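Side-chain contacts in amidase, hydantoinase/carbamoylase family (Paraburkholderia phymatum, PDB 6C0D), which probably hydrolyses N-carbamoyl-L-amino acids to the free L-amino acids, as a zinc-binding, homodimeric amidase of the peptidase M20 family: residues 12-17 with 412-417; 56-61 with 107-112; 250-255 with 269-274; 308-313 with 324-329. One frame throughout, in Å; residues are numbered along the deposited sequence.

In the fold
Interactions 1 and 2 lie in the zinc-binding part of the chain, and their segments touch: helix 102-117, one partner of interaction 2, also packs against both segments of interaction 1. Interactions 3 and 4 lie on the opposite side of the chain's centre, with centres about 47 to 50 Å from those of the first pair and about 12 Å from each other, and they join two neighbouring helices to one sheet. Chemistry follows place. Interactions 1 and 2 are partly buried, mixing apolar contacts with charged groups, bound ethanediol and, in 2, a water. Interactions 3 and 4 are buried and apolar across their segments, aliphatic in 4 and with a tryptophan in 3; interaction 3 also faces the second subunit.

Interaction 1: residues 12-17 with 412-417; sequences DFPRID and AAARIA. With EDO (1,2-ethanediol), chain K.
Apolar packing carries the central contact between Pro14 and Ala414. The methyl CB of Ala414 sits against the CG-CD edge of the proline ring, 3.8 Å from Pro14 CD and 3.9 Å from Pro14 CG, on the side of helix 399-419 that faces the incoming N-terminal chain. Leu115 of helix 102-117 and Thr121 also touch Pro14, which places it between the two helices.

A second, more peripheral contact joins an aromatic edge to an aliphatic shaft. Phe13 CE2 lies 3.8 Å from Arg415 CD, which approaches the edge of the ring in the plane of the ring. The planes of the Phe13 ring and the Arg415 guanidinium are 61° apart, and it is CD rather than the guanidinium that meets the ring. Bends at chi2 and chi3 fold the arginine so that CD is presented there. Arg415 was deposited in two conformers, so this detail is less certain; its NH1 forms a salt bridge with a sulfate. The cation-pi partner of Phe13 is instead Arg411, one turn earlier.

Polar bonds gather at the other end of the loop. Asp17 OD2 accepts a hydrogen bond of 2.9 Å from O2 of an ethanediol, while Asp17 OD1 accepts one from Arg20 N. Asp17 N donates to Glu110 OE2, tying the loop to helix 102-117. With CG anti to the backbone N (chi1 178°), the carboxylate turns onto the start of helix 18-30, the arrangement of an aspartate N-cap, here ending the loop that packs on the C-terminal helix.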
loop_
_atom_site.group_PDB
_atom_site.type_symbol
_atom_site.label_atom_id
_atom_site.label_comp_id
_atom_site.label_asym_id
_atom_site.label_seq_id
_atom_site.Cartn_x
_atom_site.Cartn_y
_atom_site.Cartn_z
ATOM N N ASP A 12 -29.587 -27.270 -45.315
ATOM C CA ASP A 12 -28.889 -26.080 -45.786
ATOM C C ASP A 12 -28.611 -25.145 -44.617
ATOM O O ASP A 12 -29.505 -24.855 -43.811
ATOM C CB ASP A 12 -29.693 -25.350 -46.860
ATOM C CG ASP A 12 -29.859 -26.174 -48.115
ATOM O OD1 ASP A 12 -31.012 -26.527 -48.445
ATOM O OD2 ASP A 12 -28.833 -26.486 -48.758
ATOM N N PHE A 13 -27.377 -24.685 -44.528
ATOM C CA PHE A 13 -27.017 -23.792 -43.452
ATOM C C PHE A 13 -26.707 -22.401 -43.998
ATOM O O PHE A 13 -26.284 -22.257 -45.147
ATOM C CB PHE A 13 -25.804 -24.333 -42.683
ATOM C CG PHE A 13 -26.116 -25.552 -41.852
ATOM C CD1 PHE A 13 -25.848 -26.830 -42.333
ATOM C CD2 PHE A 13 -26.686 -25.419 -40.593
ATOM C CE1 PHE A 13 -26.133 -27.954 -41.565
ATOM C CE2 PHE A 13 -26.967 -26.535 -39.811
ATOM C CZ PHE A 13 -26.691 -27.802 -40.298
ATOM N N PRO A 14 -26.900 -21.361 -43.194
ATOM C CA PRO A 14 -26.585 -20.007 -43.653
ATOM C C PRO A 14 -25.086 -19.830 -43.830
ATOM O O PRO A 14 -24.277 -20.578 -43.283
ATOM C CB PRO A 14 -27.101 -19.111 -42.522
ATOM C CG PRO A 14 -27.892 -19.998 -41.625
ATOM C CD PRO A 14 -27.405 -21.377 -41.812
ATOM N N ARG A 15 -24.731 -18.793 -44.582
ATOM C CA ARG A 15 -23.332 -18.470 -44.873
ATOM C C ARG A 15 -23.108 -16.995 -44.553
ATOM O O ARG A 15 -23.697 -16.123 -45.203
ATOM C CB ARG A 15 -23.010 -18.774 -46.337
ATOM N N ILE A 16 -22.272 -16.703 -43.549
ATOM C CA ILE A 16 -21.989 -15.304 -43.252
ATOM C C ILE A 16 -21.136 -14.714 -44.367
ATOM O O ILE A 16 -20.540 -15.419 -45.184
ATOM C CB ILE A 16 -21.293 -15.117 -41.891
ATOM C CG1 ILE A 16 -19.849 -15.649 -41.961
ATOM C CG2 ILE A 16 -22.091 -15.795 -40.794
ATOM C CD1 ILE A 16 -18.976 -15.211 -40.761
ATOM N N ASP A 17 -21.080 -13.394 -44.389
ATOM C CA ASP A 17 -20.207 -12.676 -45.311
ATOM C C ASP A 17 -19.047 -12.161 -44.472
ATOM O O ASP A 17 -19.216 -11.197 -43.709
ATOM C CB ASP A 17 -20.962 -11.524 -45.987
ATOM C CG ASP A 17 -20.084 -10.698 -46.921
ATOM O OD1 ASP A 17 -18.847 -10.774 -46.826
ATOM O OD2 ASP A 17 -20.645 -9.953 -47.751
ATOM N N ALA A 412 -24.856 -22.290 -34.915
ATOM C CA ALA A 412 -25.620 -22.565 -33.702
ATOM C C ALA A 412 -26.927 -21.778 -33.675
ATOM O O ALA A 412 -27.961 -22.300 -33.245
ATOM C CB ALA A 412 -24.779 -22.213 -32.474
ATOM N N ALA A 413 -26.886 -20.509 -34.079
ATOM C CA ALA A 413 -28.102 -19.696 -34.071
ATOM C C ALA A 413 -29.153 -20.297 -34.985
ATOM O O ALA A 413 -30.343 -20.303 -34.649
ATOM C CB ALA A 413 -27.807 -18.265 -34.514
ATOM N N ALA A 414 -28.735 -20.786 -36.152
ATOM C CA ALA A 414 -29.679 -21.441 -37.060
ATOM C C ALA A 414 -30.347 -22.633 -36.386
ATOM O O ALA A 414 -31.558 -22.848 -36.541
ATOM C CB ALA A 414 -28.961 -21.894 -38.337
ATOM N N ARG A 415 -29.556 -23.439 -35.660
ATOM C CA ARG A 415 -30.097 -24.633 -35.016
ATOM C C ARG A 415 -30.965 -24.263 -33.825
ATOM O O ARG A 415 -32.004 -24.889 -33.589
ATOM C CB ARG A 415 -28.960 -25.552 -34.563
ATOM C CG ARG A 415 -28.116 -26.122 -35.693
ATOM C CD ARG A 415 -28.928 -27.059 -36.571
ATOM N NE ARG A 415 -29.624 -28.085 -35.798
ATOM C CZ ARG A 415 -29.041 -29.138 -35.233
ATOM N NH1 ARG A 415 -27.727 -29.312 -35.329
ATOM N NH2 ARG A 415 -29.770 -30.016 -34.554
ATOM N N ILE A 416 -30.520 -23.280 -33.040
ATOM C CA ILE A 416 -31.290 -22.825 -31.881
ATOM C C ILE A 416 -32.630 -22.278 -32.325
ATOM O O ILE A 416 -33.688 -22.650 -31.796
ATOM C CB ILE A 416 -30.497 -21.757 -31.104
ATOM C CG1 ILE A 416 -29.308 -22.390 -30.377
ATOM C CG2 ILE A 416 -31.437 -21.017 -30.107
ATOM C CD1 ILE A 416 -28.240 -21.350 -29.944
ATOM N N ALA A 417 -32.608 -21.382 -33.314
ATOM C CA ALA A 417 -33.858 -20.786 -33.780
ATOM C C ALA A 417 -34.754 -21.830 -34.437
ATOM O O ALA A 417 -35.979 -21.830 -34.232
ATOM C CB ALA A 417 -33.535 -19.641 -34.746
HETATM C C1 EDO K . -20.041 -5.342 -47.252
HETATM O O1 EDO K . -21.421 -4.965 -47.152
HETATM C C2 EDO K . -19.798 -6.098 -48.555
HETATM O O2 EDO K . -19.268 -7.404 -48.282
#

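Interaction 2: residues 56-61 with 107-112; sequences GRMTDA and YGLEIA. With EDO (1,2-ethanediol), chain L.
Leu109 alone supplies 82 of the 163 Å² buried here, and one of its methyls rests on main chain as much as on side chains. Leu109 CD1 lies 3.9 Å from Met58 CA and equally far from Arg57 O, so it meets the backbone of helix 45-60 directly. The same methyl is 4.1 Å from Ala61 CB and 4.1 Å from Met58 CG, the methionine crossing it at a slant. The other branch, Leu109 CD2, packs 3.8 Å from Arg57 CB, at the root of the arginine. Leu109 can spread its two methyls over successive residues because CG stands opposite its backbone N (chi1 -178°) and the fork points at the neighbouring helix.

Beyond CB, Arg57 leaves the apolar patch and turns polar. Its NE forms a salt bridge with Asp24 of helix 18-30. Along its own helix, NH1 makes a weak, longer salt bridge of 3.3 Å with Asp60 OD2, which lies near the guanidinium plane at its edge. An ethanediol O1 also meets this group, by a weak bond from NH2.

At the C-terminal end of the contact, one water spans the gap between the backbones. It donates to Ala61 O at 2.7 Å and more weakly to Ala112 O. Strand 125-130 lies beneath, its Val128 touching both Met58 and Ala112. The chemistry implies that direct adhesion between the two helices is aliphatic and centred on a single leucine, whereas polar groups at its margin are matched by carboxylates, solvent and ethanediol.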
loop_
_atom_site.group_PDB
_atom_site.type_symbol
_atom_site.label_atom_id
_atom_site.label_comp_id
_atom_site.label_asym_id
_atom_site.label_seq_id
_atom_site.Cartn_x
_atom_site.Cartn_y
_atom_site.Cartn_z
ATOM N N GLY A 56 -28.775 2.430 -37.780
ATOM C CA GLY A 56 -28.912 2.482 -39.227
ATOM C C GLY A 56 -28.542 1.171 -39.894
ATOM O O GLY A 56 -29.203 0.739 -40.843
ATOM N N ARG A 57 -27.476 0.523 -39.411
ATOM C CA ARG A 57 -27.082 -0.774 -39.961
ATOM C C ARG A 57 -28.147 -1.831 -39.692
ATOM O O ARG A 57 -28.401 -2.696 -40.542
ATOM C CB ARG A 57 -25.738 -1.233 -39.377
ATOM C CG ARG A 57 -24.544 -0.381 -39.798
ATOM C CD ARG A 57 -24.387 -0.388 -41.332
ATOM N NE ARG A 57 -23.679 -1.574 -41.821
ATOM C CZ ARG A 57 -23.943 -2.178 -42.976
ATOM N NH1 ARG A 57 -24.926 -1.734 -43.759
ATOM N NH2 ARG A 57 -23.232 -3.233 -43.348
ATOM N N MET A 58 -28.746 -1.805 -38.496
ATOM C CA MET A 58 -29.845 -2.718 -38.207
ATOM C C MET A 58 -31.018 -2.466 -39.138
ATOM O O MET A 58 -31.664 -3.410 -39.612
ATOM C CB MET A 58 -30.288 -2.565 -36.754
ATOM C CG MET A 58 -29.229 -2.999 -35.738
ATOM S SD MET A 58 -29.846 -2.686 -34.063
ATOM C CE MET A 58 -28.545 -3.356 -33.041
ATOM N N THR A 59 -31.324 -1.191 -39.388
ATOM C CA THR A 59 -32.395 -0.864 -40.314
ATOM C C THR A 59 -32.070 -1.372 -41.711
ATOM O O THR A 59 -32.918 -1.990 -42.364
ATOM C CB THR A 59 -32.639 0.642 -40.319
ATOM O OG1 THR A 59 -33.075 1.041 -39.013
ATOM C CG2 THR A 59 -33.698 1.006 -41.353
ATOM N N ASP A 60 -30.830 -1.144 -42.170
ATOM C CA ASP A 60 -30.395 -1.667 -43.464
ATOM C C ASP A 60 -30.606 -3.169 -43.550
ATOM O O ASP A 60 -30.918 -3.704 -44.617
ATOM C CB ASP A 60 -28.911 -1.370 -43.710
ATOM C CG ASP A 60 -28.607 0.113 -43.854
ATOM O OD1 ASP A 60 -29.525 0.895 -44.168
ATOM O OD2 ASP A 60 -27.427 0.478 -43.658
ATOM N N ALA A 61 -30.410 -3.869 -42.439
ATOM C CA ALA A 61 -30.578 -5.314 -42.410
ATOM C C ALA A 61 -32.041 -5.740 -42.393
ATOM O O ALA A 61 -32.313 -6.943 -42.445
ATOM C CB ALA A 61 -29.879 -5.911 -41.181
ATOM N N TYR A 107 -21.486 -9.547 -34.373
ATOM C CA TYR A 107 -21.899 -10.922 -34.665
ATOM C C TYR A 107 -23.417 -11.014 -34.777
ATOM O O TYR A 107 -23.949 -11.629 -35.704
ATOM C CB TYR A 107 -21.443 -11.909 -33.580
ATOM C CG TYR A 107 -20.034 -12.473 -33.651
ATOM C CD1 TYR A 107 -19.001 -11.811 -34.317
ATOM C CD2 TYR A 107 -19.735 -13.666 -32.996
ATOM C CE1 TYR A 107 -17.703 -12.332 -34.333
ATOM C CE2 TYR A 107 -18.451 -14.190 -33.002
ATOM C CZ TYR A 107 -17.438 -13.526 -33.674
ATOM O OH TYR A 107 -16.165 -14.050 -33.692
ATOM N N GLY A 108 -24.131 -10.424 -33.816
ATOM C CA GLY A 108 -25.585 -10.497 -33.860
ATOM C C GLY A 108 -26.139 -9.917 -35.148
ATOM O O GLY A 108 -26.997 -10.516 -35.796
ATOM N N LEU A 109 -25.623 -8.758 -35.553
ATOM C CA LEU A 109 -26.055 -8.138 -36.798
ATOM C C LEU A 109 -25.778 -9.044 -37.992
ATOM O O LEU A 109 -26.647 -9.248 -38.854
ATOM C CB LEU A 109 -25.342 -6.788 -36.963
ATOM C CG LEU A 109 -25.650 -5.905 -38.165
ATOM C CD1 LEU A 109 -27.122 -5.507 -38.153
ATOM C CD2 LEU A 109 -24.734 -4.652 -38.126
ATOM N N GLU A 110 -24.562 -9.588 -38.073
ATOM C CA GLU A 110 -24.234 -10.410 -39.233
ATOM C C GLU A 110 -25.054 -11.688 -39.240
ATOM O O GLU A 110 -25.465 -12.170 -40.302
ATOM C CB GLU A 110 -22.743 -10.753 -39.249
ATOM C CG GLU A 110 -22.355 -11.703 -40.393
ATOM C CD GLU A 110 -22.650 -11.140 -41.776
ATOM O OE1 GLU A 110 -22.735 -9.896 -41.928
ATOM O OE2 GLU A 110 -22.805 -11.945 -42.727
ATOM N N ILE A 111 -25.278 -12.265 -38.062
ATOM C CA ILE A 111 -26.071 -13.491 -37.988
ATOM C C ILE A 111 -27.501 -13.221 -38.417
ATOM O O ILE A 111 -28.088 -14.011 -39.163
ATOM C CB ILE A 111 -25.996 -14.090 -36.573
ATOM C CG1 ILE A 111 -24.556 -14.575 -36.314
ATOM C CG2 ILE A 111 -26.997 -15.259 -36.422
ATOM C CD1 ILE A 111 -24.271 -14.858 -34.840
ATOM N N ALA A 112 -28.069 -12.084 -37.998
ATOM C CA ALA A 112 -29.410 -11.723 -38.480
ATOM C C ALA A 112 -29.428 -11.593 -39.996
ATOM O O ALA A 112 -30.335 -12.109 -40.667
ATOM C CB ALA A 112 -29.865 -10.424 -37.825
HETATM C C1 EDO L . -25.768 -5.769 -46.356
HETATM O O1 EDO L . -24.962 -4.628 -46.008
HETATM C C2 EDO L . -27.194 -5.670 -45.799
HETATM O O2 EDO L . -27.370 -4.475 -45.022
HETATM O O HOH W 1 -32.017 -9.551 -42.026
#

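Interaction 3: residues 250-255 with 269-274; sequences AFIAHI and WTVGRI
Ile255 N donates to Phe251 O at 3.0 Å, an ordinary helical bond in the turn from which Ile255 meets Trp269. Ile255 CG2 lies 4.2 Å from Trp269 CD1, approaching the indole at a slant. The indole is held at its polar end as well, since Trp269 NE1 donates to Asp256 OD1 on the same helix, and Phe259 meets it edge-to-face.

One turn earlier on the helix, Ile252 reaches out tip to tip toward two strand residues. Its CD1 is 3.9 Å from Ile274 CD1 and 4.2 Å from Val271 CG2. CG1 of Ile252 is anti to the carbonyl carbon (chi1 -71°) and the chain is extended beyond it (chi2 173°), which carries CD1 to the strand. The segment axes run nearly antiparallel, at 159°, 10.9 Å apart.

Both elements reach the dimer interface: Ile274 packs on Ile274 of the second subunit, Ile252 on Val249 of that subunit, and Thr270 OG1 is hydrogen-bonded to Arg241 NH1 there. Between helix and strand the contact is apolar, isoleucine and valine tips plus one indole; among the polar bonds around it, Asp256 holds the tryptophan and Arg241 of the second subunit reaches Thr270.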
loop_
_atom_site.group_PDB
_atom_site.type_symbol
_atom_site.label_atom_id
_atom_site.label_comp_id
_atom_site.label_asym_id
_atom_site.label_seq_id
_atom_site.Cartn_x
_atom_site.Cartn_y
_atom_site.Cartn_z
ATOM N N ALA A 250 1.035 -13.057 7.373
ATOM C CA ALA A 250 0.834 -14.418 7.870
ATOM C C ALA A 250 -0.571 -14.908 7.529
ATOM O O ALA A 250 -0.776 -16.078 7.185
ATOM C CB ALA A 250 1.038 -14.456 9.388
ATOM N N PHE A 251 -1.550 -14.021 7.625
ATOM C CA PHE A 251 -2.928 -14.418 7.368
ATOM C C PHE A 251 -3.113 -14.826 5.913
ATOM O O PHE A 251 -3.869 -15.758 5.625
ATOM C CB PHE A 251 -3.873 -13.279 7.747
ATOM C CG PHE A 251 -5.324 -13.724 7.914
ATOM C CD1 PHE A 251 -5.834 -14.013 9.172
ATOM C CD2 PHE A 251 -6.135 -13.905 6.809
ATOM C CE1 PHE A 251 -7.166 -14.440 9.332
ATOM C CE2 PHE A 251 -7.467 -14.348 6.966
ATOM C CZ PHE A 251 -7.968 -14.603 8.218
ATOM N N ILE A 252 -2.417 -14.171 4.984
ATOM C CA ILE A 252 -2.580 -14.537 3.579
ATOM C C ILE A 252 -2.182 -15.989 3.368
ATOM O O ILE A 252 -2.828 -16.715 2.601
ATOM C CB ILE A 252 -1.788 -13.578 2.669
ATOM C CG1 ILE A 252 -2.466 -12.202 2.649
ATOM C CG2 ILE A 252 -1.703 -14.136 1.215
ATOM C CD1 ILE A 252 -1.646 -11.100 1.882
ATOM N N ALA A 253 -1.136 -16.453 4.064
ATOM C CA ALA A 253 -0.757 -17.858 3.912
ATOM C C ALA A 253 -1.863 -18.778 4.410
ATOM O O ALA A 253 -2.067 -19.860 3.850
ATOM C CB ALA A 253 0.556 -18.162 4.642
ATOM N N HIS A 254 -2.572 -18.387 5.480
ATOM C CA HIS A 254 -3.719 -19.192 5.911
ATOM C C HIS A 254 -4.817 -19.219 4.857
ATOM O O HIS A 254 -5.462 -20.257 4.654
ATOM C CB HIS A 254 -4.288 -18.661 7.223
ATOM C CG HIS A 254 -3.339 -18.772 8.371
ATOM N ND1 HIS A 254 -3.432 -17.975 9.489
ATOM C CD2 HIS A 254 -2.269 -19.574 8.570
ATOM C CE1 HIS A 254 -2.457 -18.278 10.329
ATOM N NE2 HIS A 254 -1.741 -19.250 9.799
ATOM N N ILE A 255 -5.083 -18.080 4.211
ATOM C CA ILE A 255 -6.092 -18.057 3.149
ATOM C C ILE A 255 -5.702 -19.021 2.035
ATOM O O ILE A 255 -6.521 -19.821 1.555
ATOM C CB ILE A 255 -6.268 -16.626 2.602
ATOM C CG1 ILE A 255 -6.927 -15.711 3.642
ATOM C CG2 ILE A 255 -7.107 -16.629 1.282
ATOM C CD1 ILE A 255 -6.906 -14.224 3.235
ATOM N N TRP A 269 -8.622 -16.749 -6.637
ATOM C CA TRP A 269 -8.677 -15.786 -5.547
ATOM C C TRP A 269 -7.455 -14.886 -5.640
ATOM O O TRP A 269 -6.398 -15.295 -6.139
ATOM C CB TRP A 269 -8.769 -16.455 -4.165
ATOM C CG TRP A 269 -7.554 -17.256 -3.715
ATOM C CD1 TRP A 269 -6.527 -16.835 -2.875
ATOM C CD2 TRP A 269 -7.277 -18.614 -4.033
ATOM N NE1 TRP A 269 -5.639 -17.861 -2.675
ATOM C CE2 TRP A 269 -6.078 -18.967 -3.367
ATOM C CE3 TRP A 269 -7.921 -19.577 -4.834
ATOM C CZ2 TRP A 269 -5.511 -20.238 -3.475
ATOM C CZ3 TRP A 269 -7.351 -20.849 -4.934
ATOM C CH2 TRP A 269 -6.161 -21.162 -4.270
ATOM N N THR A 270 -7.623 -13.650 -5.172
ATOM C CA THR A 270 -6.660 -12.587 -5.468
ATOM C C THR A 270 -6.619 -11.592 -4.329
ATOM O O THR A 270 -7.664 -11.080 -3.924
ATOM C CB THR A 270 -7.050 -11.829 -6.750
ATOM O OG1 THR A 270 -7.454 -12.758 -7.762
ATOM C CG2 THR A 270 -5.867 -10.991 -7.268
ATOM N N VAL A 271 -5.415 -11.278 -3.862
ATOM C CA VAL A 271 -5.204 -10.141 -2.972
ATOM C C VAL A 271 -4.782 -8.983 -3.871
ATOM O O VAL A 271 -3.634 -8.924 -4.341
ATOM C CB VAL A 271 -4.155 -10.448 -1.901
ATOM C CG1 VAL A 271 -3.809 -9.166 -1.113
ATOM C CG2 VAL A 271 -4.674 -11.545 -0.950
ATOM N N GLY A 272 -5.706 -8.052 -4.113
ATOM C CA GLY A 272 -5.424 -7.004 -5.070
ATOM C C GLY A 272 -4.788 -5.768 -4.473
ATOM O O GLY A 272 -4.213 -4.944 -5.195
ATOM N N ARG A 273 -4.878 -5.624 -3.156
ATOM C CA ARG A 273 -4.359 -4.433 -2.502
ATOM C C ARG A 273 -3.944 -4.763 -1.079
ATOM O O ARG A 273 -4.601 -5.566 -0.406
ATOM C CB ARG A 273 -5.413 -3.319 -2.492
ATOM C CG ARG A 273 -4.867 -1.963 -2.085
ATOM C CD ARG A 273 -5.973 -0.895 -2.033
ATOM N NE ARG A 273 -5.402 0.421 -1.753
ATOM C CZ ARG A 273 -5.055 1.299 -2.691
ATOM N NH1 ARG A 273 -5.240 1.009 -3.974
ATOM N NH2 ARG A 273 -4.528 2.465 -2.348
ATOM N N ILE A 274 -2.856 -4.131 -0.632
ATOM C CA ILE A 274 -2.377 -4.197 0.752
ATOM C C ILE A 274 -1.933 -2.795 1.160
ATOM O O ILE A 274 -1.198 -2.140 0.416
ATOM C CB ILE A 274 -1.201 -5.189 0.897
ATOM C CG1 ILE A 274 -1.658 -6.630 0.646
ATOM C CG2 ILE A 274 -0.521 -5.064 2.292
ATOM C CD1 ILE A 274 -0.455 -7.617 0.543
#

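Interaction 4: residues 308-313 with 324-329; sequences ALVALV and AELIAC
The helical segment 308-313 and the strand 324-328 run nearly antiparallel, with 154° between their N-to-C directions, and their axes approach to 9.0 Å. The backbones are nearest where Val313 CA and Ala324 CA stand 6.1 Å apart, close to the connection between the two elements. From there Ala324 and Leu326 both point their CB atoms at the helix, whereas Glu325 between them points away.

Leu326 is the chief strand residue and meets three helix positions with different atoms. Its CD1 touches Leu309 CD2 at 3.7 Å, the two leucines slanting past one another. Its CD2 comes 3.9 Å from Val310 CG2, the side chains crossing near a right angle on the more exposed side of the contact. Its CB lies 4.1 Å from Val313 CG2. Placing CG opposite the backbone N (chi1 -176°) lifts the fork off the strand and divides its methyls between Leu309 and Val310.

This helix and strand form the closing alpha-beta unit of the ferredoxin-like dimerisation domain characteristic of M20 enzymes, in which helices 244-262 and 299-317 cover one face of an antiparallel sheet. Phe222 of strand 210-227, the neighbour of strand 323-328, touches both Leu309 and Leu326, and Phe251 of the adjacent helix touches Val313.

Val313 uses its two branches separately: CG2 faces Leu326, while CG1 rests 4.2 Å from Ala324 CB and 3.9 Å from Ala324 O. Nearby, Ala324 N donates to Asn317 OD1, a polar tie from the strand to the end of the same helix.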
loop_
_atom_site.group_PDB
_atom_site.type_symbol
_atom_site.label_atom_id
_atom_site.label_comp_id
_atom_site.label_asym_id
_atom_site.label_seq_id
_atom_site.Cartn_x
_atom_site.Cartn_y
_atom_site.Cartn_z
ATOM N N ALA A 308 -15.000 -20.717 5.200
ATOM C CA ALA A 308 -13.626 -20.979 5.624
ATOM C C ALA A 308 -12.918 -19.686 6.012
ATOM O O ALA A 308 -12.151 -19.646 6.990
ATOM C CB ALA A 308 -12.854 -21.687 4.501
ATOM N N LEU A 309 -13.176 -18.615 5.266
ATOM C CA LEU A 309 -12.567 -17.327 5.595
ATOM C C LEU A 309 -13.083 -16.800 6.926
ATOM O O LEU A 309 -12.303 -16.339 7.764
ATOM C CB LEU A 309 -12.839 -16.327 4.468
ATOM C CG LEU A 309 -12.313 -14.899 4.621
ATOM C CD1 LEU A 309 -10.768 -14.855 4.653
ATOM C CD2 LEU A 309 -12.827 -14.068 3.467
ATOM N N VAL A 310 -14.400 -16.879 7.144
ATOM C CA VAL A 310 -14.962 -16.501 8.438
ATOM C C VAL A 310 -14.323 -17.320 9.553
ATOM O O VAL A 310 -13.969 -16.790 10.611
ATOM C CB VAL A 310 -16.495 -16.660 8.424
ATOM C CG1 VAL A 310 -17.059 -16.456 9.835
ATOM C CG2 VAL A 310 -17.104 -15.661 7.461
ATOM N N ALA A 311 -14.149 -18.624 9.324
ATOM C CA ALA A 311 -13.572 -19.475 10.356
ATOM C C ALA A 311 -12.109 -19.128 10.604
ATOM O O ALA A 311 -11.647 -19.168 11.749
ATOM C CB ALA A 311 -13.735 -20.944 9.970
ATOM N N LEU A 312 -11.367 -18.775 9.547
ATOM C CA LEU A 312 -9.976 -18.356 9.725
ATOM C C LEU A 312 -9.871 -17.110 10.600
ATOM O O LEU A 312 -8.951 -16.989 11.418
ATOM C CB LEU A 312 -9.328 -18.076 8.371
ATOM C CG LEU A 312 -8.885 -19.254 7.512
ATOM C CD1 LEU A 312 -8.295 -18.711 6.188
ATOM C CD2 LEU A 312 -7.863 -20.118 8.266
ATOM N N VAL A 313 -10.766 -16.146 10.393
ATOM C CA VAL A 313 -10.748 -14.935 11.205
ATOM C C VAL A 313 -11.027 -15.283 12.670
ATOM O O VAL A 313 -10.339 -14.807 13.577
ATOM C CB VAL A 313 -11.760 -13.912 10.645
ATOM C CG1 VAL A 313 -11.919 -12.716 11.613
ATOM C CG2 VAL A 313 -11.305 -13.425 9.247
ATOM N N ALA A 324 -8.052 -9.386 13.974
ATOM C CA ALA A 324 -8.495 -9.406 12.584
ATOM C C ALA A 324 -9.980 -9.075 12.491
ATOM O O ALA A 324 -10.779 -9.464 13.350
ATOM C CB ALA A 324 -8.242 -10.774 11.936
ATOM N N GLU A 325 -10.360 -8.370 11.423
ATOM C CA GLU A 325 -11.732 -7.895 11.286
ATOM C C GLU A 325 -12.151 -8.013 9.828
ATOM O O GLU A 325 -11.539 -7.390 8.956
ATOM C CB GLU A 325 -11.851 -6.453 11.766
ATOM C CG GLU A 325 -13.239 -5.876 11.644
ATOM C CD GLU A 325 -13.261 -4.410 12.021
ATOM O OE1 GLU A 325 -14.156 -3.685 11.533
ATOM O OE2 GLU A 325 -12.370 -3.991 12.796
ATOM N N LEU A 326 -13.187 -8.804 9.563
ATOM C CA LEU A 326 -13.613 -9.096 8.197
ATOM C C LEU A 326 -14.808 -8.225 7.838
ATOM O O LEU A 326 -15.786 -8.170 8.595
ATOM C CB LEU A 326 -13.980 -10.574 8.066
ATOM C CG LEU A 326 -14.359 -11.106 6.687
ATOM C CD1 LEU A 326 -13.156 -11.140 5.783
ATOM C CD2 LEU A 326 -14.970 -12.489 6.838
ATOM N N ILE A 327 -14.745 -7.571 6.677
ATOM C CA ILE A 327 -15.810 -6.676 6.226
ATOM C C ILE A 327 -16.266 -7.119 4.844
ATOM O O ILE A 327 -15.479 -7.101 3.891
ATOM C CB ILE A 327 -15.352 -5.210 6.189
ATOM C CG1 ILE A 327 -14.812 -4.810 7.565
ATOM C CG2 ILE A 327 -16.506 -4.315 5.790
ATOM C CD1 ILE A 327 -13.883 -3.655 7.512
ATOM N N ALA A 328 -17.529 -7.510 4.730
ATOM C CA ALA A 328 -18.056 -7.885 3.421
ATOM C C ALA A 328 -18.275 -6.635 2.577
ATOM O O ALA A 328 -18.713 -5.600 3.080
ATOM C CB ALA A 328 -19.375 -8.653 3.568
ATOM N N CYS A 329 -17.934 -6.719 1.299
ATOM C CA CYS A 329 -18.199 -5.628 0.372
ATOM C C CYS A 329 -19.523 -5.850 -0.335
ATOM O O CYS A 329 -19.917 -6.986 -0.612
ATOM C CB CYS A 329 -17.090 -5.513 -0.670
ATOM S SG CYS A 329 -15.514 -5.205 0.082
#